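Regulatory protein LEU3 (Saccharomyces cerevisiae, PDB 2ER8) binds CGG half-sites in DNA through a binuclear zinc cluster domain and controls RNA levels of a group of leucine-specific genes. Local coordinates at residues C6-Q11 with T27-K32; Q11-C16 with F42-K47. All blocks are in the same frame, centred on the assembly; numbering follows the deposited sequence.

Overall arrangement
Both contacts lie in the fungal Zn(2)-Cys(6) domain, their centres about 9 Å apart, and they share Gln-11 at the end of helix 7-11. Along the chain the order is 6-11, 11-16, 27-32, 42-47, so the two pairs alternate. Contact 1 sets helix 7-11 against helix 27-31; the zinc ion of chain I, held by Cys-6 and Cys-29, spans the two segments. Contact 2 begins where helix 7-11 ends and fastens the turn after it to 42-47. The zinc ion of chain J touches both, through Cys-6 and Cys-9 in contact 1 and Cys-16 in contact 2. The metal core and the DNA-reading turn therefore form one compact unit, from which 42-47 leads on into the long helix 47-66.

Contact 1: C6-Q11 with T27-K32; sequences CVECRQ and TKCAKK. With ZN (zinc ion), chain J; ZN (zinc ion), chain I; nucleotides of chain A.
Cys-6 SG is gripped by three groups and ties the two segments together through metal. It binds the zinc ion of chain J at 2.6 Å and the zinc ion of chain I at 2.4 Å, and Cys-29 SG reaches that second ion from the other segment at 2.1 Å. The third group is the N-H of Cys-9, whose N lies 3.4 Å from Cys-6 SG with a nearly straight N-H...S angle of 169°, a capping bond from the N-cap position of helix 7-11. A chi1 of 80° sets SG between the backbone N and the carbonyl carbon.

Cys-9 SG binds the chain J zinc ion at 2.4 Å and also rests against Lys-28 CB at 3.7 Å. Next to it, Glu-8 CB packs on Cys-29 SG at 3.5 Å. The Glu-8 chain then bends at chi2 and crosses Lys-32 at about a right angle, forming a salt bridge between Glu-8 OE2 and Lys-32 NZ at 3.0 Å. The ammonium stands above the carboxylate, 50° out of its plane, and Gln-12 NE2 donates to the same oxygen. An alanine at Glu-8 would probably leave the Lys-32 ammonium without its mate and the Gln-12 amide without this acceptor, although the packing of CB on Cys-29 would remain.

On the DNA side of helix 7-11, Arg-10 NH2 donates to OP1 of DA7 of chain A. With Cys-16, Cys-26 and Cys-36 completing the ligands, two cysteine-bearing helices around a zinc pair bridged by Cys-6 and Cys-26 are the signature of the Zn(2)-Cys(6) binuclear cluster.

Contact 2: Q11-C16 with F42-K47; sequences QQKSKC and FRRTYK. With ZN (zinc ion), chain J; nucleotides of chain B; nucleotides of chain A.
Gln-11 meets Arg-44 and Thr-45 in the tightly packed part of this contact, where its backbone and side chain are both engaged. Arg-44 NH1 donates to Gln-11 O at 2.6 Å, lying in the carbonyl plane with a C=O...N angle of 158°. The guanidinium also donates through NH2 to OP2 of DC3 of chain B, so it links the helix end to the DNA backbone. CG of Gln-11 is anti to the backbone N (chi1 173°) and the chain bends at chi2. From there NE2 gives a fairly straight bond of 3.0 Å to Thr-45 O, with an N-H...O angle of 163° and the acceptor close to the amide plane. The bond from Thr-45 N back to Gln-11 OE1 is weak, and the position of that oxygen is less certain. Phe-42 brings its ring edge to this helix end, CE2 lying 3.9 Å from Gln-11 N, while Lys-47 CE packs 3.6 Å from Gln-11 NE2.

Helix 7-11 ends here in a Schellman motif with Lys-13, of positive phi, as its C-prime residue. This turn carries base contacts of the Zn(2)-Cys(6) domain: Gln-12 O accepts from N4 of DC3 of chain B at 3.0 Å, and the extended Lys-13 chain takes NZ to N7 of DG4 of chain B at 2.6 Å.

Away from Gln-11 the two segments hold each other loosely, and their polar ends turn to the DNA instead of to each other. Lys-13 NZ and Tyr-46 OH come only within 3.9 Å, without a hydrogen bond. Tyr-46 is an exposed residue, yet its ring has Arg-44 NH2 over the centre of one face and the phosphate of DG4 of chain B at its edge. Lys-47 N donates to OP2 of DC3 of chain B at 2.8 Å, the oxygen that Arg-44 also uses, whereas Lys-47 NZ makes a salt bridge with another phosphate. Lys-15, also exposed, turns its NZ to OP1 of DC8 of chain A.

Contact 1: C6-Q11 with T27-K32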
# COMPACT_ATOMS: atom_id res chain seq x y z
N CYS E 6 -14.75 -6.14 4.37
CA CYS E 6 -15.34 -6.24 5.69
C CYS E 6 -14.24 -6.27 6.72
O CYS E 6 -13.10 -6.64 6.43
CB CYS E 6 -16.15 -7.51 5.80
SG CYS E 6 -15.12 -8.89 6.10
N VAL E 7 -14.60 -5.88 7.93
CA VAL E 7 -13.68 -5.83 9.04
C VAL E 7 -12.71 -6.97 9.08
O VAL E 7 -11.52 -6.76 8.98
CB VAL E 7 -14.44 -5.85 10.33
CG1 VAL E 7 -13.51 -5.74 11.49
CG2 VAL E 7 -15.44 -4.73 10.32
N GLU E 8 -13.22 -8.18 9.24
CA GLU E 8 -12.37 -9.36 9.33
C GLU E 8 -11.41 -9.49 8.18
O GLU E 8 -10.24 -9.78 8.40
CB GLU E 8 -13.22 -10.63 9.43
CG GLU E 8 -12.41 -11.86 9.78
CD GLU E 8 -11.43 -11.62 10.94
OE1 GLU E 8 -11.76 -10.84 11.86
OE2 GLU E 8 -10.32 -12.22 10.95
N CYS E 9 -11.88 -9.30 6.95
CA CYS E 9 -10.96 -9.40 5.83
C CYS E 9 -9.89 -8.34 5.88
O CYS E 9 -8.75 -8.60 5.53
CB CYS E 9 -11.72 -9.35 4.54
SG CYS E 9 -12.53 -10.90 4.45
N ARG E 10 -10.25 -7.15 6.34
CA ARG E 10 -9.25 -6.07 6.50
C ARG E 10 -8.21 -6.42 7.55
O ARG E 10 -7.03 -6.17 7.38
CB ARG E 10 -9.90 -4.78 6.93
CG ARG E 10 -10.47 -4.02 5.79
CD ARG E 10 -10.88 -2.66 6.22
NE ARG E 10 -11.27 -1.88 5.06
CZ ARG E 10 -11.81 -0.68 5.14
NH1 ARG E 10 -11.99 -0.14 6.34
NH2 ARG E 10 -12.16 -0.03 4.04
N GLN E 11 -8.68 -6.95 8.67
CA GLN E 11 -7.82 -7.38 9.75
C GLN E 11 -6.85 -8.45 9.24
O GLN E 11 -5.66 -8.47 9.61
CB GLN E 11 -8.67 -7.95 10.87
CG GLN E 11 -7.86 -8.61 11.99
CD GLN E 11 -6.91 -7.65 12.67
OE1 GLN E 11 -7.25 -6.47 12.86
NE2 GLN E 11 -5.71 -8.15 13.06
N THR E 27 -17.41 -14.69 2.01
CA THR E 27 -16.89 -16.04 1.98
C THR E 27 -16.00 -16.30 3.20
O THR E 27 -16.33 -17.13 4.06
CB THR E 27 -16.05 -16.29 0.71
OG1 THR E 27 -16.85 -16.04 -0.46
CG2 THR E 27 -15.56 -17.70 0.67
N LYS E 28 -14.89 -15.57 3.27
CA LYS E 28 -13.93 -15.69 4.36
C LYS E 28 -14.56 -15.68 5.74
O LYS E 28 -14.21 -16.51 6.58
CB LYS E 28 -12.91 -14.55 4.25
CG LYS E 28 -11.89 -14.69 3.12
CD LYS E 28 -10.85 -15.72 3.50
CE LYS E 28 -9.70 -15.80 2.53
NZ LYS E 28 -8.70 -16.83 2.99
N CYS E 29 -15.49 -14.75 5.98
CA CYS E 29 -16.16 -14.63 7.29
C CYS E 29 -17.06 -15.82 7.60
O CYS E 29 -17.17 -16.26 8.75
CB CYS E 29 -16.98 -13.33 7.38
SG CYS E 29 -16.02 -11.87 7.83
N ALA E 30 -17.70 -16.34 6.56
CA ALA E 30 -18.55 -17.50 6.71
C ALA E 30 -17.68 -18.71 7.13
O ALA E 30 -17.94 -19.35 8.16
CB ALA E 30 -19.24 -17.78 5.40
N LYS E 31 -16.66 -19.00 6.34
CA LYS E 31 -15.79 -20.11 6.63
C LYS E 31 -15.21 -20.04 8.03
O LYS E 31 -14.93 -21.06 8.63
CB LYS E 31 -14.67 -20.14 5.62
CG LYS E 31 -13.84 -21.41 5.68
CD LYS E 31 -12.91 -21.53 4.45
CE LYS E 31 -11.75 -20.47 4.42
NZ LYS E 31 -12.17 -19.05 4.12
N LYS E 32 -15.02 -18.83 8.56
CA LYS E 32 -14.49 -18.67 9.91
C LYS E 32 -15.65 -18.67 10.90
O LYS E 32 -15.46 -18.53 12.10
CB LYS E 32 -13.74 -17.33 10.04
CG LYS E 32 -12.53 -17.20 9.16
CD LYS E 32 -11.72 -15.96 9.52
CE LYS E 32 -11.29 -16.00 10.99
NZ LYS E 32 -10.06 -15.19 11.27
ZN ZN J . -14.73 -10.13 3.88
ZN ZN I . -16.72 -10.65 6.24
P DA A 7 -10.13 -1.66 1.46
OP1 DA A 7 -11.59 -1.55 1.63
OP2 DA A 7 -9.31 -2.04 2.64
O5' DA A 7 -9.83 -2.72 0.31
C5' DA A 7 -10.41 -2.56 -0.96
C4' DA A 7 -9.76 -3.49 -1.95
O4' DA A 7 -8.36 -3.14 -2.10
C3' DA A 7 -9.77 -4.95 -1.51
O3' DA A 7 -9.86 -5.81 -2.66
C2' DA A 7 -8.46 -5.08 -0.76
C1' DA A 7 -7.54 -4.16 -1.58
N9 DA A 7 -6.44 -3.52 -0.88
C8 DA A 7 -6.52 -2.85 0.31
N7 DA A 7 -5.37 -2.40 0.76
C5 DA A 7 -4.45 -2.78 -0.21
C6 DA A 7 -3.04 -2.60 -0.31
N6 DA A 7 -2.29 -1.98 0.61
N1 DA A 7 -2.42 -3.10 -1.41
C2 DA A 7 -3.18 -3.76 -2.33
N3 DA A 7 -4.52 -3.99 -2.34
C4 DA A 7 -5.10 -3.47 -1.24

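Contact 2: Q11-C16 with F42-K47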
# COMPACT_ATOMS: atom_id res chain seq x y z
N GLN E 11 -8.68 -6.95 8.67
CA GLN E 11 -7.82 -7.38 9.75
C GLN E 11 -6.85 -8.45 9.24
O GLN E 11 -5.66 -8.47 9.61
CB GLN E 11 -8.67 -7.95 10.87
CG GLN E 11 -7.86 -8.61 11.99
CD GLN E 11 -6.91 -7.65 12.67
OE1 GLN E 11 -7.25 -6.47 12.86
NE2 GLN E 11 -5.71 -8.15 13.06
N GLN E 12 -7.35 -9.34 8.38
CA GLN E 12 -6.49 -10.40 7.84
C GLN E 12 -5.91 -10.09 6.43
O GLN E 12 -5.28 -10.94 5.78
CB GLN E 12 -7.25 -11.73 7.83
CG GLN E 12 -7.89 -12.10 9.12
CD GLN E 12 -6.93 -12.12 10.26
OE1 GLN E 12 -5.77 -12.40 10.07
NE2 GLN E 12 -7.42 -11.86 11.47
N LYS E 13 -6.09 -8.85 5.97
CA LYS E 13 -5.59 -8.45 4.66
C LYS E 13 -5.91 -9.53 3.65
O LYS E 13 -5.12 -9.82 2.76
CB LYS E 13 -4.08 -8.22 4.69
CG LYS E 13 -3.65 -6.95 5.36
CD LYS E 13 -2.16 -6.75 5.20
CE LYS E 13 -1.74 -5.40 5.69
NZ LYS E 13 -0.30 -5.08 5.43
N SER E 14 -7.09 -10.13 3.78
CA SER E 14 -7.53 -11.18 2.86
C SER E 14 -8.57 -10.68 1.84
O SER E 14 -9.32 -9.70 2.10
CB SER E 14 -8.11 -12.37 3.66
OG SER E 14 -9.32 -12.01 4.31
N LYS E 15 -8.63 -11.34 0.68
CA LYS E 15 -9.60 -10.96 -0.32
C LYS E 15 -11.02 -11.12 0.26
O LYS E 15 -11.41 -12.20 0.75
CB LYS E 15 -9.47 -11.81 -1.57
CG LYS E 15 -10.41 -11.36 -2.64
CD LYS E 15 -10.50 -12.38 -3.73
CE LYS E 15 -11.60 -11.99 -4.67
NZ LYS E 15 -11.45 -10.56 -5.03
N CYS E 16 -11.77 -10.03 0.19
CA CYS E 16 -13.13 -10.01 0.70
C CYS E 16 -14.10 -9.77 -0.43
O CYS E 16 -13.92 -8.89 -1.25
CB CYS E 16 -13.28 -8.91 1.74
SG CYS E 16 -14.95 -8.44 2.08
N PHE E 42 -12.89 1.57 9.70
CA PHE E 42 -12.10 0.52 10.38
C PHE E 42 -10.68 0.38 9.90
O PHE E 42 -10.43 0.29 8.70
CB PHE E 42 -12.77 -0.87 10.23
CG PHE E 42 -11.94 -2.02 10.78
CD1 PHE E 42 -11.79 -2.21 12.15
CD2 PHE E 42 -11.28 -2.89 9.91
CE1 PHE E 42 -11.00 -3.22 12.67
CE2 PHE E 42 -10.47 -3.92 10.43
CZ PHE E 42 -10.33 -4.08 11.80
N ARG E 43 -9.76 0.36 10.86
CA ARG E 43 -8.35 0.18 10.57
C ARG E 43 -7.86 -1.11 11.24
O ARG E 43 -8.23 -1.43 12.38
CB ARG E 43 -7.55 1.39 11.06
CG ARG E 43 -7.46 2.58 10.08
CD ARG E 43 -6.80 3.78 10.76
NE ARG E 43 -7.66 4.33 11.82
CZ ARG E 43 -7.26 5.19 12.76
NH1 ARG E 43 -6.00 5.61 12.79
NH2 ARG E 43 -8.13 5.64 13.67
N ARG E 44 -7.05 -1.87 10.51
CA ARG E 44 -6.50 -3.14 11.00
C ARG E 44 -5.84 -2.93 12.34
O ARG E 44 -5.82 -1.82 12.87
CB ARG E 44 -5.46 -3.64 9.99
CG ARG E 44 -5.15 -5.09 10.09
CD ARG E 44 -4.15 -5.49 9.06
NE ARG E 44 -2.86 -5.75 9.69
CZ ARG E 44 -2.60 -6.78 10.48
NH1 ARG E 44 -3.52 -7.67 10.76
NH2 ARG E 44 -1.39 -6.91 10.98
N THR E 45 -5.31 -3.99 12.91
CA THR E 45 -4.60 -3.88 14.18
C THR E 45 -3.46 -4.90 14.19
O THR E 45 -3.67 -6.08 13.95
CB THR E 45 -5.55 -4.08 15.40
OG1 THR E 45 -4.85 -4.78 16.43
CG2 THR E 45 -6.82 -4.82 15.02
N TYR E 46 -2.25 -4.39 14.42
CA TYR E 46 -1.03 -5.22 14.40
C TYR E 46 -0.89 -6.04 15.70
O TYR E 46 -0.45 -5.53 16.73
CB TYR E 46 0.20 -4.32 14.13
CG TYR E 46 0.21 -3.92 12.68
CD1 TYR E 46 -0.78 -3.08 12.19
CD2 TYR E 46 1.19 -4.36 11.80
CE1 TYR E 46 -0.87 -2.71 10.85
CE2 TYR E 46 1.13 -4.01 10.43
CZ TYR E 46 0.09 -3.19 9.95
OH TYR E 46 0.00 -2.88 8.62
N LYS E 47 -1.25 -7.32 15.62
CA LYS E 47 -1.22 -8.23 16.74
C LYS E 47 0.15 -8.48 17.34
O LYS E 47 0.36 -8.25 18.52
CB LYS E 47 -1.82 -9.58 16.33
CG LYS E 47 -3.20 -9.48 15.71
CD LYS E 47 -4.21 -8.82 16.64
CE LYS E 47 -5.62 -9.37 16.42
NZ LYS E 47 -5.72 -10.82 16.75
ZN ZN J . -14.73 -10.13 3.88
P DC B 3 0.31 -8.83 12.96
OP1 DC B 3 1.21 -8.50 14.13
OP2 DC B 3 -1.07 -8.21 12.92
O5' DC B 3 1.12 -8.39 11.67
C5' DC B 3 1.14 -9.24 10.56
C4' DC B 3 2.32 -8.93 9.69
O4' DC B 3 2.12 -9.73 8.51
C3' DC B 3 2.35 -7.49 9.21
O3' DC B 3 3.70 -7.24 8.81
C2' DC B 3 1.42 -7.54 8.01
C1' DC B 3 1.69 -8.91 7.44
N1 DC B 3 0.54 -9.57 6.81
C2 DC B 3 0.78 -10.33 5.65
O2 DC B 3 1.95 -10.38 5.20
N3 DC B 3 -0.24 -10.97 5.06
C4 DC B 3 -1.47 -10.88 5.57
N4 DC B 3 -2.44 -11.54 4.92
C5 DC B 3 -1.74 -10.11 6.75
C6 DC B 3 -0.72 -9.48 7.34
P DC A 8 -10.19 -7.38 -2.48
OP1 DC A 8 -11.29 -7.87 -3.38
OP2 DC A 8 -10.26 -7.57 -0.98
O5' DC A 8 -8.87 -8.05 -2.99
C5' DC A 8 -7.68 -7.32 -2.83
C4' DC A 8 -6.51 -8.17 -3.22
O4' DC A 8 -5.34 -7.56 -2.64
C3' DC A 8 -6.58 -9.57 -2.63
O3' DC A 8 -5.91 -10.41 -3.58
C2' DC A 8 -5.92 -9.38 -1.27
C1' DC A 8 -4.87 -8.31 -1.55
N1 DC A 8 -4.57 -7.36 -0.46
C2 DC A 8 -3.30 -6.83 -0.40
O2 DC A 8 -2.50 -7.11 -1.31
N3 DC A 8 -2.97 -5.99 0.62
C4 DC A 8 -3.86 -5.70 1.56
N4 DC A 8 -3.47 -4.89 2.55
C5 DC A 8 -5.19 -6.21 1.51
C6 DC A 8 -5.50 -7.04 0.49
P DG B 4 4.31 -5.75 8.87
OP1 DG B 4 4.99 -5.57 10.18
OP2 DG B 4 3.29 -4.77 8.42
O5' DG B 4 5.44 -5.79 7.76
C5' DG B 4 6.38 -6.84 7.76
C4' DG B 4 6.92 -7.04 6.37
O4' DG B 4 5.90 -7.62 5.51
C3' DG B 4 7.28 -5.71 5.72
O3' DG B 4 8.36 -5.91 4.80
C2' DG B 4 5.98 -5.32 5.02
C1' DG B 4 5.45 -6.67 4.55
N9 DG B 4 3.98 -6.78 4.45
C8 DG B 4 3.08 -6.25 5.34
N7 DG B 4 1.84 -6.52 5.02
C5 DG B 4 1.92 -7.26 3.85
C6 DG B 4 0.90 -7.81 3.05
O6 DG B 4 -0.31 -7.77 3.23
N1 DG B 4 1.40 -8.47 1.95
C2 DG B 4 2.72 -8.59 1.65
N2 DG B 4 2.97 -9.27 0.54
N3 DG B 4 3.71 -8.09 2.39
C4 DG B 4 3.24 -7.43 3.48